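Local coordinates for protein prephenate dehydratase (Arthrobacter aurescens, PDB 3MWB) that probably catalyses the conversion of prephenate to phenylpyruvate, with loss of water and carbon dioxide, in phenylalanine biosynthesis, and binds L-phenylalanine through its ACT domain, at residues A[206-211]-A[243-248]; A[217-222]-A[268-273]; A[228-233]-A[249-254]. One frame throughout, in Å; residues are numbered along the deposited sequence. Where two conformers were deposited one is given.

Contact 1 (A[206-211]-A[243-248]); sequences VPLPED and GHYFFS. With PHE (phenylalanine), chain D.
V206 and F247 pair through their backbones near the end of strand 200-207 and the start of strand 245-252: V206 N gives its hydrogen to F247 O at 2.8 Å, and F247 N returns one to V206 O at the same length. P207 and F246 form the next, non-hydrogen-bonded pair, and L208 N then bonds to Y245 O at 2.9 Å, almost straight (173°). Where the chains leave the sheet, only a weak, bent bond from G243 N to L208 O remains. G243 packs its CA against the backbone of 208-210, 3.9 Å from E210 N.

The apolar contacts radiate from L208. Its CG is anti to the backbone N (chi1 -173°); of the two methyls beyond it, CD1 meets the edge of the F247 ring, 3.7 Å from CE2, while CD2 touches Y245 CD2 at 3.9 Å.

The bound phenylalanine has its ammonium N hydrogen-bonded to D211 OD1 at 2.7 Å. Its ring lies over one face of Y245, with CE2 above the centre, and its CG approaches the edge of F247, 3.6 Å from CZ. Y245 thus presents a face, F247 an edge. These side chains form part of the phenylalanine pocket, consistent with an ACT-domain effector site; L216 N of the same chain and N229 and L230 of the second subunit also contribute.

Helix 215-224 packs on V206, L208 and F247 through A215, L216 and I219, while F246, on the other face of the sheet, meets D72 of helix 67-73 and R236 of strand 230-237.

Contact 2 (A[217-222]-A[268-273]); sequences MEILDQ and HRISPA
The two helices of the ACT domain meet where I270, in the last turn of helix 258-270, pushes against E218, I219 and Q222 of helix 215-224. I270 carries most of its segment's share of the contact. Its CG1 is anti to the carbonyl carbon (chi1 -66°), and from there CD1 reaches forward into the groove between E218 and Q222, one turn apart on the opposing helix.

On E218 that methyl meets the carbonyl oxygen, with I270 CD1 3.6 Å from E218 O, and the side-chain carbon E218 CG at 3.9 Å. On Q222 it meets CG, CD and NE2, the last of them closest at 3.5 Å. Q222 and I270 approach tip to tip, whereas E218, extended beyond CG, slides past I270 in the opposite direction. The other branch, I270 CG2, crosses I219 obliquely and makes a looser contact with its CG1 at 4.2 Å.

Q222 is bent at chi2 (-51°), which turns CD back over its own helix. NE2 then makes a weak hydrogen bond to E218 O at 3.5 Å, and OE1 is held by R226, so the amide has a partner at each end while NE2 also meets the I270 methyl. R269, in one of its two conformers, makes a cation-pi contact with F299 of the third subunit.

Directly after I270 the chain leaves helical geometry at S271, whose OG is hydrogen-bonded to P207 O on strand 200-207. I219 also reaches down to V206 and F247 of the sheet and to L267 of the neighbouring helix. Two helices packed side by side over one face of a four-stranded antiparallel sheet are the hallmark of the ACT fold, a ferredoxin-like βαββαβ sandwich.

Contact 3 (A[228-233]-A[249-254]); sequences VNLSRI and IDADGH. With PHE (phenylalanine), chain C.
R232 and D250 form a two-pronged salt bridge: NE bonds to OD2 and NH2 to OD1, each at 2.8 Å. The guanidinium uses its side edge, with both acceptors near its plane, but the carboxylate is met from above its own plane, the two planes 62° apart. A bend at chi3 (60°) swings NE to the aspartate. T203 also bonds D250 OD1, and E234 pairs with R232 NH1.

N229 and D252 lie side by side, ND2 giving a hydrogen to OD2 at 3.1 Å. In the backbone, D252 N bonds to N229 O at 2.7 Å, nearly along the C=O axis. Two waters connect S231 OG to D250 OD2 and to D252 OD1.

Between these pairs the strands of the 230-237/245-252 hairpin carry a classic beta bulge: S231 and R232 both face D250, whose O takes a good bond from S231 N at 2.9 Å and a weak one from R232 N. Beside the bulge, at the subunit interface, the bound phenylalanine is held, its ammonium N bonded to N229 OD1 and L230 O, while L230 N bonds to its carboxylate OXT at 2.8 Å. D211 and L216 of the second subunit grip the same ligand, as in a regulatory ACT-domain interface.

The face away from R232 and D250 is apolar, and the ligand ring meets L230 CB and I233 CG2 there. L230 CD2 sits against A251 CB, 3.7 Å away, and against I249 CG2; V228 CG1 also touches A251 CB, and I233 runs beside I249. F223 of helix 215-224 packs on V228, L230 and A251.

Overall arrangement
All three contacts belong to one ACT domain. Contacts 1 and 3 share strand 245-252, pairing its two ends with 200-207 and 230-237; contact 2 joins the helices lying on that sheet. Contact 3 is the most buried and the most polar, with its ion pair and waters; the others are partly buried. Contact 2 is van der Waals packing of an isoleucine on aliphatic and polar groups, with no hydrogen bond between its segments, and contact 1 combines strand pairing with aromatic side chains. P209 CG packs on I270 O, tying contact 1 to contact 2; L220 bridges to L230, I249 and I233 of contact 3. Contacts 1 and 3 supply complementary halves of phenylalanine sites at the subunit interface.

Contact 1 (A[206-211]-A[243-248])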
# COMPACT_ATOMS: atom_id res chain seq x y z
N VAL A 206 15.06 -9.33 9.06
CA VAL A 206 13.64 -9.66 9.24
C VAL A 206 13.30 -10.98 8.55
O VAL A 206 13.33 -11.07 7.31
CB VAL A 206 12.69 -8.51 8.74
CG1 VAL A 206 11.22 -8.78 9.12
CG2 VAL A 206 13.19 -7.13 9.27
N PRO A 207 12.97 -12.00 9.35
CA PRO A 207 12.50 -13.28 8.84
C PRO A 207 11.11 -13.11 8.23
O PRO A 207 10.26 -12.43 8.81
CB PRO A 207 12.43 -14.17 10.09
CG PRO A 207 13.32 -13.51 11.10
CD PRO A 207 13.17 -12.03 10.81
N LEU A 208 10.90 -13.70 7.07
CA LEU A 208 9.58 -13.73 6.47
C LEU A 208 8.72 -14.82 7.13
O LEU A 208 9.09 -15.99 7.11
CB LEU A 208 9.72 -13.98 4.97
CG LEU A 208 8.47 -13.90 4.10
CD1 LEU A 208 7.88 -12.49 4.07
CD2 LEU A 208 8.81 -14.36 2.72
N PRO A 209 7.56 -14.43 7.71
CA PRO A 209 6.71 -15.44 8.34
C PRO A 209 5.91 -16.27 7.35
O PRO A 209 5.70 -17.46 7.58
CB PRO A 209 5.74 -14.60 9.19
CG PRO A 209 6.34 -13.21 9.23
CD PRO A 209 7.07 -13.07 7.94
N GLU A 210 5.50 -15.64 6.25
CA GLU A 210 4.58 -16.24 5.28
C GLU A 210 4.87 -15.66 3.92
O GLU A 210 4.95 -14.44 3.77
CB GLU A 210 3.13 -15.91 5.66
CG GLU A 210 2.52 -16.79 6.74
CD GLU A 210 1.17 -16.26 7.21
OE1 GLU A 210 0.19 -16.33 6.43
OE2 GLU A 210 1.10 -15.79 8.37
N ASP A 211 5.01 -16.52 2.92
CA ASP A 211 5.36 -16.08 1.58
C ASP A 211 4.13 -15.85 0.71
O ASP A 211 3.44 -16.80 0.33
CB ASP A 211 6.28 -17.12 0.90
CG ASP A 211 7.09 -16.52 -0.24
OD1 ASP A 211 7.54 -15.37 -0.14
OD2 ASP A 211 7.30 -17.22 -1.23
N GLY A 243 8.42 -18.72 5.98
CA GLY A 243 8.30 -17.96 4.74
C GLY A 243 9.52 -18.22 3.86
O GLY A 243 9.52 -17.84 2.69
N HIS A 244 10.55 -18.85 4.44
CA HIS A 244 11.73 -19.38 3.71
C HIS A 244 12.79 -18.32 3.36
O HIS A 244 13.77 -18.61 2.69
CB HIS A 244 11.35 -20.18 2.43
CG HIS A 244 10.12 -21.02 2.59
ND1 HIS A 244 8.94 -20.74 1.94
CD2 HIS A 244 9.88 -22.13 3.33
CE1 HIS A 244 8.03 -21.64 2.26
NE2 HIS A 244 8.58 -22.50 3.10
N TYR A 245 12.59 -17.09 3.81
CA TYR A 245 13.54 -16.02 3.54
C TYR A 245 13.80 -15.17 4.77
O TYR A 245 12.99 -15.14 5.69
CB TYR A 245 13.03 -15.09 2.43
CG TYR A 245 12.79 -15.76 1.10
CD1 TYR A 245 13.80 -15.88 0.16
CD2 TYR A 245 11.53 -16.29 0.79
CE1 TYR A 245 13.58 -16.50 -1.06
CE2 TYR A 245 11.29 -16.91 -0.42
CZ TYR A 245 12.31 -17.01 -1.34
OH TYR A 245 12.07 -17.64 -2.54
N PHE A 246 14.93 -14.47 4.76
CA PHE A 246 15.03 -13.28 5.56
C PHE A 246 15.45 -12.08 4.72
O PHE A 246 16.00 -12.24 3.63
CB PHE A 246 15.94 -13.47 6.79
CG PHE A 246 17.38 -13.67 6.46
CD1 PHE A 246 18.19 -12.58 6.14
CD2 PHE A 246 17.94 -14.95 6.48
CE1 PHE A 246 19.54 -12.75 5.84
CE2 PHE A 246 19.30 -15.14 6.18
CZ PHE A 246 20.10 -14.04 5.86
N PHE A 247 15.13 -10.89 5.21
CA PHE A 247 15.53 -9.66 4.56
C PHE A 247 16.55 -8.93 5.44
O PHE A 247 16.32 -8.69 6.62
CB PHE A 247 14.32 -8.79 4.28
CG PHE A 247 13.23 -9.51 3.56
CD1 PHE A 247 13.34 -9.77 2.20
CD2 PHE A 247 12.08 -9.95 4.24
CE1 PHE A 247 12.31 -10.47 1.52
CE2 PHE A 247 11.04 -10.61 3.57
CZ PHE A 247 11.17 -10.89 2.21
N SER A 248 17.70 -8.63 4.84
CA SER A 248 18.76 -7.85 5.46
C SER A 248 18.60 -6.40 5.02
O SER A 248 18.56 -6.09 3.81
CB SER A 248 20.11 -8.41 5.00
OG SER A 248 21.20 -7.89 5.75
N PHE D . 7.32 -13.39 -2.01
CA PHE D . 7.13 -12.22 -1.11
C PHE D . 6.77 -10.94 -1.86
O PHE D . 6.62 -10.93 -3.08
CB PHE D . 8.35 -12.02 -0.19
CG PHE D . 9.68 -11.85 -0.90
CD1 PHE D . 10.02 -10.63 -1.50
CD2 PHE D . 10.61 -12.89 -0.92
CE1 PHE D . 11.26 -10.46 -2.13
CE2 PHE D . 11.87 -12.72 -1.54
CZ PHE D . 12.18 -11.51 -2.16
OXT PHE D . 6.62 -9.86 -1.27

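Contact 2 (A[217-222]-A[268-273])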
# COMPACT_ATOMS: atom_id res chain seq x y z
N MSE A 217 6.43 -5.92 0.96
CA MSE A 217 5.84 -4.59 1.01
C MSE A 217 5.31 -4.27 2.40
O MSE A 217 5.54 -3.17 2.90
CB MSE A 217 4.72 -4.45 0.00
CG MSE A 217 5.24 -4.19 -1.40
SE MSE A 217 3.98 -3.05 -2.28
CE MSE A 217 3.64 -1.81 -0.82
N GLU A 218 4.62 -5.23 3.02
CA GLU A 218 4.15 -5.07 4.38
C GLU A 218 5.31 -4.77 5.33
O GLU A 218 5.19 -3.93 6.21
CB GLU A 218 3.36 -6.30 4.86
CG GLU A 218 2.57 -6.08 6.16
CD GLU A 218 1.93 -7.37 6.71
OE1 GLU A 218 2.30 -8.48 6.24
OE2 GLU A 218 1.07 -7.28 7.61
N ILE A 219 6.44 -5.44 5.15
CA ILE A 219 7.62 -5.21 6.01
C ILE A 219 8.25 -3.84 5.71
O ILE A 219 8.59 -3.06 6.62
CB ILE A 219 8.64 -6.37 5.87
CG1 ILE A 219 8.11 -7.63 6.55
CG2 ILE A 219 10.00 -5.97 6.46
CD1 ILE A 219 8.78 -8.95 6.07
N LEU A 220 8.38 -3.52 4.43
CA LEU A 220 8.97 -2.24 4.02
C LEU A 220 8.12 -1.02 4.42
O LEU A 220 8.67 0.04 4.77
CB LEU A 220 9.29 -2.24 2.53
CG LEU A 220 10.41 -3.24 2.17
CD1 LEU A 220 11.10 -2.86 0.89
CD2 LEU A 220 11.46 -3.37 3.28
N ASP A 221 6.80 -1.20 4.42
CA ASP A 221 5.88 -0.14 4.81
C ASP A 221 6.11 0.33 6.24
O ASP A 221 5.84 1.49 6.53
CB ASP A 221 4.41 -0.56 4.63
CG ASP A 221 3.48 0.63 4.53
OD1 ASP A 221 3.72 1.50 3.68
OD2 ASP A 221 2.49 0.71 5.30
N GLN A 222 6.61 -0.54 7.12
CA GLN A 222 6.93 -0.12 8.48
C GLN A 222 7.90 1.06 8.48
O GLN A 222 7.73 2.00 9.24
CB GLN A 222 7.47 -1.27 9.33
CG GLN A 222 6.52 -2.46 9.47
CD GLN A 222 5.12 -2.05 9.92
OE1 GLN A 222 4.95 -1.34 10.90
NE2 GLN A 222 4.12 -2.53 9.18
N HIS A 268 8.53 -6.04 14.57
CA HIS A 268 8.41 -7.11 15.55
C HIS A 268 6.99 -7.71 15.53
O HIS A 268 6.83 -8.94 15.59
CB HIS A 268 8.79 -6.61 16.94
CG HIS A 268 8.80 -7.67 17.99
ND1 HIS A 268 9.96 -8.23 18.49
CD2 HIS A 268 7.78 -8.25 18.68
CE1 HIS A 268 9.66 -9.12 19.41
NE2 HIS A 268 8.35 -9.15 19.55
N ARG A 269 5.97 -6.86 15.42
CA ARG A 269 4.59 -7.35 15.37
C ARG A 269 4.39 -8.31 14.19
O ARG A 269 3.80 -9.38 14.37
CB ARG A 269 3.57 -6.19 15.38
CG ARG A 269 3.52 -5.46 16.74
CD ARG A 269 2.41 -4.40 16.85
NE ARG A 269 2.38 -3.40 15.77
CZ ARG A 269 2.98 -2.22 15.82
NH1 ARG A 269 3.70 -1.86 16.89
NH2 ARG A 269 2.85 -1.38 14.80
N ILE A 270 4.90 -7.97 13.01
CA ILE A 270 4.78 -8.82 11.81
C ILE A 270 5.64 -10.09 11.92
O ILE A 270 5.23 -11.19 11.51
CB ILE A 270 5.24 -8.08 10.53
CG1 ILE A 270 4.32 -6.91 10.19
CG2 ILE A 270 5.33 -9.04 9.31
CD1 ILE A 270 4.99 -5.92 9.21
N SER A 271 6.82 -9.89 12.50
CA SER A 271 7.84 -10.92 12.56
C SER A 271 8.58 -10.83 13.92
O SER A 271 9.62 -10.16 14.02
CB SER A 271 8.81 -10.73 11.39
OG SER A 271 9.73 -11.81 11.29
N PRO A 272 8.06 -11.51 14.95
CA PRO A 272 8.65 -11.45 16.30
C PRO A 272 10.10 -11.95 16.42
O PRO A 272 10.79 -11.62 17.39
CB PRO A 272 7.72 -12.35 17.14
CG PRO A 272 6.44 -12.39 16.39
CD PRO A 272 6.78 -12.25 14.94
N ALA A 273 10.57 -12.74 15.45
CA ALA A 273 11.97 -13.16 15.45
C ALA A 273 12.92 -12.17 14.77
O ALA A 273 14.06 -12.52 14.49
CB ALA A 273 12.14 -14.59 14.87

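Contact 3 (A[228-233]-A[249-254])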
# COMPACT_ATOMS: atom_id res chain seq x y z
N VAL A 228 11.02 6.68 7.01
CA VAL A 228 12.36 6.13 7.17
C VAL A 228 12.89 5.61 5.85
O VAL A 228 12.38 4.62 5.30
CB VAL A 228 12.43 5.00 8.22
CG1 VAL A 228 13.85 4.49 8.28
CG2 VAL A 228 11.99 5.49 9.60
N ASN A 229 13.92 6.30 5.36
CA ASN A 229 14.63 5.97 4.14
C ASN A 229 15.51 4.75 4.29
O ASN A 229 16.22 4.59 5.31
CB ASN A 229 15.49 7.17 3.72
CG ASN A 229 15.85 7.15 2.28
OD1 ASN A 229 15.00 7.04 1.41
ND2 ASN A 229 17.13 7.29 2.00
N LEU A 230 15.51 3.90 3.26
CA LEU A 230 16.40 2.74 3.25
C LEU A 230 17.61 2.91 2.34
O LEU A 230 17.53 3.58 1.30
CB LEU A 230 15.64 1.46 2.88
CG LEU A 230 14.36 1.16 3.67
CD1 LEU A 230 13.70 -0.10 3.08
CD2 LEU A 230 14.63 1.00 5.19
N SER A 231 18.73 2.30 2.73
CA SER A 231 19.94 2.36 1.90
C SER A 231 20.39 0.97 1.43
O SER A 231 21.29 0.86 0.59
CB SER A 231 21.06 3.05 2.66
OG SER A 231 21.33 2.34 3.85
N ARG A 232 19.79 -0.09 2.00
CA ARG A 232 20.12 -1.45 1.59
C ARG A 232 18.99 -2.40 1.89
O ARG A 232 18.41 -2.37 2.98
CB ARG A 232 21.41 -1.95 2.26
CG ARG A 232 21.92 -3.31 1.70
CD ARG A 232 23.21 -3.76 2.41
NE ARG A 232 22.93 -3.91 3.84
CZ ARG A 232 22.50 -5.03 4.41
NH1 ARG A 232 22.36 -6.14 3.69
NH2 ARG A 232 22.22 -5.04 5.71
N ILE A 233 18.65 -3.22 0.90
CA ILE A 233 17.84 -4.42 1.16
C ILE A 233 18.35 -5.62 0.35
O ILE A 233 18.74 -5.46 -0.81
CB ILE A 233 16.36 -4.20 0.87
CG1 ILE A 233 15.59 -5.53 1.03
CG2 ILE A 233 16.16 -3.58 -0.52
CD1 ILE A 233 14.17 -5.42 0.81
N ILE A 249 18.47 -5.50 5.98
CA ILE A 249 18.01 -4.14 5.67
C ILE A 249 18.82 -3.10 6.44
O ILE A 249 19.04 -3.24 7.66
CB ILE A 249 16.49 -3.97 6.03
CG1 ILE A 249 15.59 -4.84 5.12
CG2 ILE A 249 16.05 -2.50 5.91
CD1 ILE A 249 14.18 -5.02 5.65
N ASP A 250 19.26 -2.05 5.74
CA ASP A 250 19.83 -0.85 6.41
C ASP A 250 18.86 0.30 6.24
O ASP A 250 18.43 0.59 5.10
CB ASP A 250 21.20 -0.44 5.82
CG ASP A 250 22.28 -1.53 5.93
OD1 ASP A 250 22.19 -2.42 6.82
OD2 ASP A 250 23.24 -1.49 5.12
N ALA A 251 18.49 0.93 7.36
CA ALA A 251 17.65 2.14 7.36
C ALA A 251 18.44 3.35 7.81
O ALA A 251 19.40 3.21 8.60
CB ALA A 251 16.44 1.93 8.26
N ASP A 252 18.06 4.53 7.31
CA ASP A 252 18.58 5.82 7.82
C ASP A 252 17.95 6.10 9.16
O ASP A 252 16.71 6.12 9.29
CB ASP A 252 18.17 6.97 6.91
CG ASP A 252 18.88 6.96 5.57
OD1 ASP A 252 19.81 6.13 5.38
OD2 ASP A 252 18.53 7.82 4.72
N GLY A 253 18.77 6.33 10.18
CA GLY A 253 18.22 6.64 11.47
C GLY A 253 18.84 5.89 12.62
O GLY A 253 19.63 4.94 12.44
N HIS A 254 18.45 6.31 13.81
CA HIS A 254 18.95 5.70 15.03
C HIS A 254 17.75 5.11 15.78
O HIS A 254 16.68 5.71 15.78
CB HIS A 254 19.60 6.77 15.86
CG HIS A 254 20.27 6.27 17.10
ND1 HIS A 254 21.62 6.03 17.16
CD2 HIS A 254 19.78 6.00 18.33
CE1 HIS A 254 21.95 5.64 18.38
NE2 HIS A 254 20.84 5.61 19.11
N PHE C . 15.69 4.86 -0.12
CA PHE C . 14.53 4.36 -0.95
C PHE C . 13.46 3.75 -0.06
O PHE C . 12.48 3.14 -0.56
CB PHE C . 14.98 3.35 -2.04
CG PHE C . 15.85 2.21 -1.53
CD1 PHE C . 15.30 1.14 -0.80
CD2 PHE C . 17.24 2.21 -1.80
CE1 PHE C . 16.10 0.10 -0.33
CE2 PHE C . 18.06 1.16 -1.34
CZ PHE C . 17.48 0.10 -0.60
OXT PHE C . 13.60 3.81 1.19
O HOH W 1 23.74 0.82 3.87
O HOH W 2 21.01 3.98 5.95